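PDB 5UR2: bifunctional protein PutA from Bdellovibrio bacteriovorus, which probably couples proline dehydrogenase and L-glutamate gamma-semialdehyde dehydrogenase activities, the latter NAD-dependent, to turn L-proline into L-glutamate. Local coordinates for residues 723-727 with 743-747; 514-518 with 581-585. All blocks are in the same frame, centred on the assembly; numbering follows the deposited sequence.

Contact 1 (723-727 with 743-747); sequences GLHIM and CIIEM
In the beta-alpha-beta unit formed by strand 711-717, helix 720-730 and strand 742-746, the helix and the last strand meet through Gly-723, Ile-726 and Met-727 on one side and Cys-743, Ile-745 and Met-747 on the other. The segments run antiparallel (172°), their axes 9.6 Å apart, as a helix does on the crossover between parallel strands. No hydrogen bond crosses; the contact is apolar and rich in sulfur. Met-747 CG stands beside its backbone N (chi1 -78°), and from there the chain brings SD against bare helix backbone, 3.8 Å from Gly-723 CA. With no side chain on Gly-723, the sulfur lies directly on that backbone. Leu-724 starts away from the strand, yet its CD2 comes to 4.2 Å from Met-747 SD, the two side chains crossing at about a right angle.

This is the Rossmann-like part of the aldehyde dehydrogenase fold, and the same strand carries Glu-746, a predicted active-site residue whose side chain leaves by the face turned from the helix. Further along, Ile-745 uses its CG1 arm on two residues: CG1 touches Met-727 CG at 4.1 Å and its CD1 end meets Ile-726 CG2 at 4.3 Å, while the CG2 methyl faces Gly-723 CA. Ile-726 and Ile-745 also share Phe-716 of the neighbouring parallel strand. At the far end the Cys-743 thiol packs against two helix residues, with SG 4.2 Å from Met-727 CG and 4.3 Å from Ile-726 CG2. Val-740 of the second subunit packs on both Met-727 and Met-747, carrying this apolar layer into the dimer interface.

Contact 2 (514-518 with 581-585); sequences RVNPS and LEVGK
Arg-514 and Glu-582 lie obliquely across one another, touching through their aliphatic parts, with CG of Arg-514 4.0 Å from CG of Glu-582. Despite their opposite charges they do not pair: Arg-514 NE and Glu-582 OE2 are 5.0 Å apart, and the guanidinium and carboxylate planes are turned 46° against each other. The arginine chain leaves with CG anti to N and then bends at chi2 (55°), which swings the guanidinium over to the end of the helix. There NH2 donates to the backbone O of Glu-582 at 2.9 Å, lying in the carbonyl plane though the oxygen itself is tilted from the guanidinium plane. NE adds a weak bond to the same oxygen. A positive group on a carbonyl at a helix C terminus would be expected to suit the helix dipole. NH2 also reaches Val-823 O, while the Glu-582 carboxylate turns to the backbone N atoms of Val-672 and Val-673.

Pro-517 sets its ring over the last turn: CD is 3.3 Å from Glu-582 O and 3.4 Å from Leu-581 O, and CG rests 3.6 Å from Gly-584 N. The Asn-516 amide reaches Leu-581 with ND2 3.9 Å from CD2. Its OD1 turns forward along its own chain, accepting from Ser-518 N at 2.8 Å, and ND2 donates to Gln-522, so both ends of the amide are held. Gly-584, where phi becomes positive, turns the chain out of the helix beneath the proline. An Asx turn beside the outer strand 511-516, seated on the C-terminal end of helix 572-583, thus joins the small mixed sheet to that helix, both within the aldehyde dehydrogenase part of the chain.

In the fold
Both contacts belong to the aldehyde dehydrogenase part of the chain and follow one another in sequence, contact 2 closing before contact 1 opens. Their centres are 27 Å apart and their nearest atoms about 12 Å, so they do not touch. Contact 1 lies nearer the predicted active site: its strand carries Glu-746, and the side chain of Met-747 lies about 7 Å from that of Cys-780, the other predicted active-site residue. Contact 2 sits away from the annotated sites. They also illustrate two ways of joining a helix to a strand, one by apolar and sulfur contacts along its flank, the other by an arginine bond and proline packing at its C-terminal end.

Contact 1 (723-727 with 743-747)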
ATOM      1  N   GLY B 723      27.497  -4.362   9.162  1.00 28.67           N
ATOM      2  CA  GLY B 723      26.449  -3.498   8.639  1.00 25.45           C
ATOM      3  C   GLY B 723      26.863  -2.042   8.563  1.00 30.51           C
ATOM      4  O   GLY B 723      26.603  -1.360   7.570  1.00 28.38           O
ATOM      5  N   LEU B 724      27.494  -1.540   9.626  1.00 27.83           N
ATOM      6  CA  LEU B 724      27.987  -0.173   9.601  1.00 25.43           C
ATOM      7  C   LEU B 724      29.061  -0.001   8.535  1.00 33.15           C
ATOM      8  O   LEU B 724      29.082   1.015   7.829  1.00 37.53           O
ATOM      9  CB  LEU B 724      28.523   0.225  10.980  1.00 22.93           C
ATOM     10  CG  LEU B 724      27.459   0.146  12.082  1.00 40.00           C
ATOM     11  CD1 LEU B 724      27.981   0.691  13.392  1.00 45.79           C
ATOM     12  CD2 LEU B 724      26.157   0.828  11.680  1.00 34.90           C
ATOM     13  N   HIS B 725      29.963  -0.982   8.400  1.00 30.66           N
ATOM     14  CA  HIS B 725      31.005  -0.897   7.377  1.00 29.68           C
ATOM     15  C   HIS B 725      30.387  -0.844   5.984  1.00 27.59           C
ATOM     16  O   HIS B 725      30.756  -0.002   5.155  1.00 31.98           O
ATOM     17  CB  HIS B 725      31.962  -2.095   7.491  1.00 33.73           C
ATOM     18  CG  HIS B 725      32.982  -2.165   6.392  1.00 35.18           C
ATOM     19  ND1 HIS B 725      34.072  -1.323   6.323  1.00 38.48           N
ATOM     20  CD2 HIS B 725      33.024  -2.922   5.269  1.00 34.68           C
ATOM     21  CE1 HIS B 725      34.769  -1.593   5.234  1.00 37.77           C
ATOM     22  NE2 HIS B 725      34.147  -2.551   4.569  1.00 38.57           N
ATOM     23  N   ILE B 726      29.406  -1.716   5.729  1.00 26.84           N
ATOM     24  CA  ILE B 726      28.751  -1.774   4.422  1.00 25.20           C
ATOM     25  C   ILE B 726      28.036  -0.462   4.123  1.00 28.64           C
ATOM     26  O   ILE B 726      28.112   0.065   3.007  1.00 22.47           O
ATOM     27  CB  ILE B 726      27.774  -2.961   4.374  1.00 22.18           C
ATOM     28  CG1 ILE B 726      28.548  -4.279   4.290  1.00 18.39           C
ATOM     29  CG2 ILE B 726      26.804  -2.793   3.191  1.00 24.02           C
ATOM     30  CD1 ILE B 726      27.678  -5.517   4.340  1.00 23.72           C
ATOM     31  N   MET B 727      27.338   0.093   5.111  1.00 29.10           N
ATOM     32  CA  MET B 727      26.625   1.335   4.851  1.00 32.68           C
ATOM     33  C   MET B 727      27.602   2.458   4.557  1.00 31.30           C
ATOM     34  O   MET B 727      27.334   3.316   3.710  1.00 27.74           O
ATOM     35  CB  MET B 727      25.724   1.694   6.034  1.00 34.48           C
ATOM     36  CG  MET B 727      24.496   0.817   6.134  1.00 38.79           C
ATOM     37  SD  MET B 727      23.381   1.373   7.438  1.00 44.17           S
ATOM     38  CE  MET B 727      24.467   1.231   8.829  1.00 40.42           C
ATOM     39  N   CYS B 743      20.876   0.313   0.773  1.00 27.53           N
ATOM     40  CA  CYS B 743      21.206  -0.773   1.693  1.00 20.68           C
ATOM     41  C   CYS B 743      19.946  -1.260   2.395  1.00 24.23           C
ATOM     42  O   CYS B 743      19.179  -0.453   2.923  1.00 18.74           O
ATOM     43  CB  CYS B 743      22.218  -0.323   2.738  1.00 23.91           C
ATOM     44  SG  CYS B 743      23.826   0.072   2.055  1.00 27.89           S
ATOM     45  N   ILE B 744      19.732  -2.571   2.386  1.00 22.78           N
ATOM     46  CA  ILE B 744      18.662  -3.213   3.133  1.00 17.46           C
ATOM     47  C   ILE B 744      19.344  -4.067   4.199  1.00 26.66           C
ATOM     48  O   ILE B 744      19.859  -5.146   3.887  1.00 27.38           O
ATOM     49  CB  ILE B 744      17.754  -4.042   2.216  1.00 23.57           C
ATOM     50  CG1 ILE B 744      17.272  -3.180   1.046  1.00 14.91           C
ATOM     51  CG2 ILE B 744      16.554  -4.599   2.995  1.00 22.71           C
ATOM     52  CD1 ILE B 744      16.590  -3.961  -0.089  1.00 15.20           C
ATOM     53  N   ILE B 745      19.339  -3.603   5.459  1.00 24.43           N
ATOM     54  CA  ILE B 745      20.267  -4.071   6.492  1.00 25.52           C
ATOM     55  C   ILE B 745      19.505  -4.551   7.729  1.00 25.57           C
ATOM     56  O   ILE B 745      18.656  -3.826   8.254  1.00 20.71           O
ATOM     57  CB  ILE B 745      21.239  -2.956   6.918  1.00 32.37           C
ATOM     58  CG1 ILE B 745      22.023  -2.409   5.731  1.00 38.47           C
ATOM     59  CG2 ILE B 745      22.197  -3.481   7.973  1.00 30.15           C
ATOM     60  CD1 ILE B 745      23.027  -3.358   5.192  1.00 36.14           C
ATOM     61  N   GLU B 746      19.857  -5.737   8.232  1.00 25.75           N
ATOM     62  CA  GLU B 746      19.408  -6.238   9.533  1.00 32.83           C
ATOM     63  C   GLU B 746      20.642  -6.601  10.360  1.00 33.99           C
ATOM     64  O   GLU B 746      21.510  -7.333   9.876  1.00 34.12           O
ATOM     65  CB  GLU B 746      18.482  -7.448   9.344  1.00 38.80           C
ATOM     66  CG  GLU B 746      17.938  -8.078  10.638  1.00 50.83           C
ATOM     67  CD  GLU B 746      17.312  -9.467  10.417  1.00 57.98           C
ATOM     68  OE1 GLU B 746      16.716  -9.745   9.338  1.00 56.36           O
ATOM     69  OE2 GLU B 746      17.454 -10.306  11.327  1.00 65.08           O
ATOM     70  N   MET B 747      20.737  -6.084  11.604  1.00 31.80           N
ATOM     71  CA  MET B 747      21.994  -6.139  12.357  1.00 27.55           C
ATOM     72  C   MET B 747      21.909  -6.692  13.785  1.00 38.17           C
ATOM     73  O   MET B 747      22.879  -6.556  14.543  1.00 43.49           O
ATOM     74  CB  MET B 747      22.626  -4.750  12.424  1.00 30.98           C
ATOM     75  CG  MET B 747      23.341  -4.343  11.164  1.00 27.94           C
ATOM     76  SD  MET B 747      23.917  -2.672  11.347  1.00 29.14           S
ATOM     77  CE  MET B 747      22.364  -1.810  11.511  1.00 35.01           C
TER

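Contact 2 (514-518 with 581-585)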
ATOM      1  N   ARG B 514      34.602 -26.861   5.514  1.00 28.65           N
ATOM      2  CA  ARG B 514      33.555 -26.550   6.485  1.00 22.51           C
ATOM      3  C   ARG B 514      33.207 -27.823   7.248  1.00 28.82           C
ATOM      4  O   ARG B 514      32.638 -28.763   6.680  1.00 34.82           O
ATOM      5  CB  ARG B 514      32.337 -25.953   5.779  1.00 24.69           C
ATOM      6  CG  ARG B 514      31.113 -25.820   6.661  1.00 28.16           C
ATOM      7  CD  ARG B 514      31.383 -25.013   7.937  1.00 28.73           C
ATOM      8  NE  ARG B 514      30.159 -24.935   8.736  1.00 28.00           N
ATOM      9  CZ  ARG B 514      30.115 -24.645  10.031  1.00 24.06           C
ATOM     10  NH1 ARG B 514      31.232 -24.400  10.705  1.00 21.01           N
ATOM     11  NH2 ARG B 514      28.943 -24.611  10.652  1.00 23.53           N
ATOM     12  N   VAL B 515      33.542 -27.847   8.540  1.00 32.51           N
ATOM     13  CA  VAL B 515      33.364 -29.049   9.345  1.00 22.68           C
ATOM     14  C   VAL B 515      31.937 -29.126   9.883  1.00 29.31           C
ATOM     15  O   VAL B 515      31.201 -28.135   9.956  1.00 28.96           O
ATOM     16  CB  VAL B 515      34.394 -29.111  10.492  1.00 29.69           C
ATOM     17  CG1 VAL B 515      35.834 -29.135   9.948  1.00 24.25           C
ATOM     18  CG2 VAL B 515      34.213 -27.939  11.425  1.00 25.42           C
ATOM     19  N   ASN B 516      31.547 -30.332  10.260  1.00 23.31           N
ATOM     20  CA  ASN B 516      30.290 -30.581  10.937  1.00 25.42           C
ATOM     21  C   ASN B 516      30.385 -29.988  12.331  1.00 29.33           C
ATOM     22  O   ASN B 516      31.216 -30.449  13.128  1.00 27.41           O
ATOM     23  CB  ASN B 516      30.015 -32.082  10.974  1.00 21.78           C
ATOM     24  CG  ASN B 516      28.707 -32.434  11.661  1.00 27.07           C
ATOM     25  OD1 ASN B 516      28.192 -31.684  12.487  1.00 27.90           O
ATOM     26  ND2 ASN B 516      28.170 -33.599  11.324  1.00 25.98           N
ATOM     27  N   PRO B 517      29.603 -28.957  12.661  1.00 29.23           N
ATOM     28  CA  PRO B 517      29.761 -28.315  13.975  1.00 29.50           C
ATOM     29  C   PRO B 517      29.345 -29.204  15.140  1.00 30.40           C
ATOM     30  O   PRO B 517      29.703 -28.883  16.282  1.00 24.85           O
ATOM     31  CB  PRO B 517      28.879 -27.065  13.867  1.00 33.59           C
ATOM     32  CG  PRO B 517      27.826 -27.451  12.844  1.00 32.59           C
ATOM     33  CD  PRO B 517      28.557 -28.314  11.843  1.00 28.51           C
ATOM     34  N   SER B 518      28.588 -30.289  14.893  1.00 26.81           N
ATOM     35  CA  SER B 518      28.278 -31.297  15.910  1.00 22.82           C
ATOM     36  C   SER B 518      29.363 -32.356  16.042  1.00 27.88           C
ATOM     37  O   SER B 518      29.308 -33.175  16.969  1.00 28.00           O
ATOM     38  CB  SER B 518      26.972 -32.033  15.588  1.00 23.67           C
ATOM     39  OG  SER B 518      25.873 -31.158  15.522  1.00 26.78           O
ATOM     40  N   LEU B 581      23.308 -31.044   9.209  1.00 23.20           N
ATOM     41  CA  LEU B 581      24.711 -31.458   9.226  1.00 28.08           C
ATOM     42  C   LEU B 581      25.677 -30.278   9.085  1.00 27.03           C
ATOM     43  O   LEU B 581      26.698 -30.240   9.777  1.00 22.01           O
ATOM     44  CB  LEU B 581      24.968 -32.493   8.123  1.00 30.44           C
ATOM     45  CG  LEU B 581      24.274 -33.855   8.261  1.00 25.25           C
ATOM     46  CD1 LEU B 581      24.459 -34.679   7.017  1.00 27.66           C
ATOM     47  CD2 LEU B 581      24.878 -34.594   9.455  1.00 28.45           C
ATOM     48  N   GLU B 582      25.388 -29.310   8.202  1.00 18.65           N
ATOM     49  CA  GLU B 582      26.348 -28.236   7.959  1.00 27.84           C
ATOM     50  C   GLU B 582      26.264 -27.130   9.004  1.00 22.81           C
ATOM     51  O   GLU B 582      27.286 -26.549   9.371  1.00 22.21           O
ATOM     52  CB  GLU B 582      26.148 -27.622   6.567  1.00 28.70           C
ATOM     53  CG  GLU B 582      27.242 -26.639   6.206  1.00 29.29           C
ATOM     54  CD  GLU B 582      26.953 -25.826   4.950  1.00 35.96           C
ATOM     55  OE1 GLU B 582      25.780 -25.706   4.557  1.00 30.25           O
ATOM     56  OE2 GLU B 582      27.909 -25.300   4.338  1.00 36.36           O
ATOM     57  N   VAL B 583      25.067 -26.821   9.498  1.00 18.91           N
ATOM     58  CA  VAL B 583      24.877 -25.669  10.379  1.00 21.99           C
ATOM     59  C   VAL B 583      24.533 -26.065  11.817  1.00 23.28           C
ATOM     60  O   VAL B 583      24.529 -25.190  12.696  1.00 23.27           O
ATOM     61  CB  VAL B 583      23.804 -24.718   9.805  1.00 29.21           C
ATOM     62  CG1 VAL B 583      23.856 -23.367  10.459  1.00 34.29           C
ATOM     63  CG2 VAL B 583      23.999 -24.563   8.312  1.00 30.92           C
ATOM     64  N   GLY B 584      24.283 -27.347  12.099  1.00 25.40           N
ATOM     65  CA  GLY B 584      23.907 -27.755  13.446  1.00 18.67           C
ATOM     66  C   GLY B 584      22.476 -27.417  13.817  1.00 25.24           C
ATOM     67  O   GLY B 584      22.140 -27.367  15.004  1.00 28.66           O
ATOM     68  N   LYS B 585      21.612 -27.201  12.838  1.00 20.75           N
ATOM     69  CA  LYS B 585      20.225 -26.866  13.135  1.00 25.41           C
ATOM     70  C   LYS B 585      19.470 -28.126  13.556  1.00 24.49           C
ATOM     71  O   LYS B 585      19.459 -29.106  12.801  1.00 20.64           O
ATOM     72  CB  LYS B 585      19.593 -26.215  11.907  1.00 23.29           C
ATOM     73  CG  LYS B 585      20.195 -24.825  11.634  1.00 33.49           C
ATOM     74  CD  LYS B 585      19.292 -23.895  10.820  1.00 39.99           C
ATOM     75  CE  LYS B 585      18.192 -23.267  11.632  1.00 32.45           C
ATOM     76  NZ  LYS B 585      17.460 -22.246  10.835  1.00 34.43           N
TER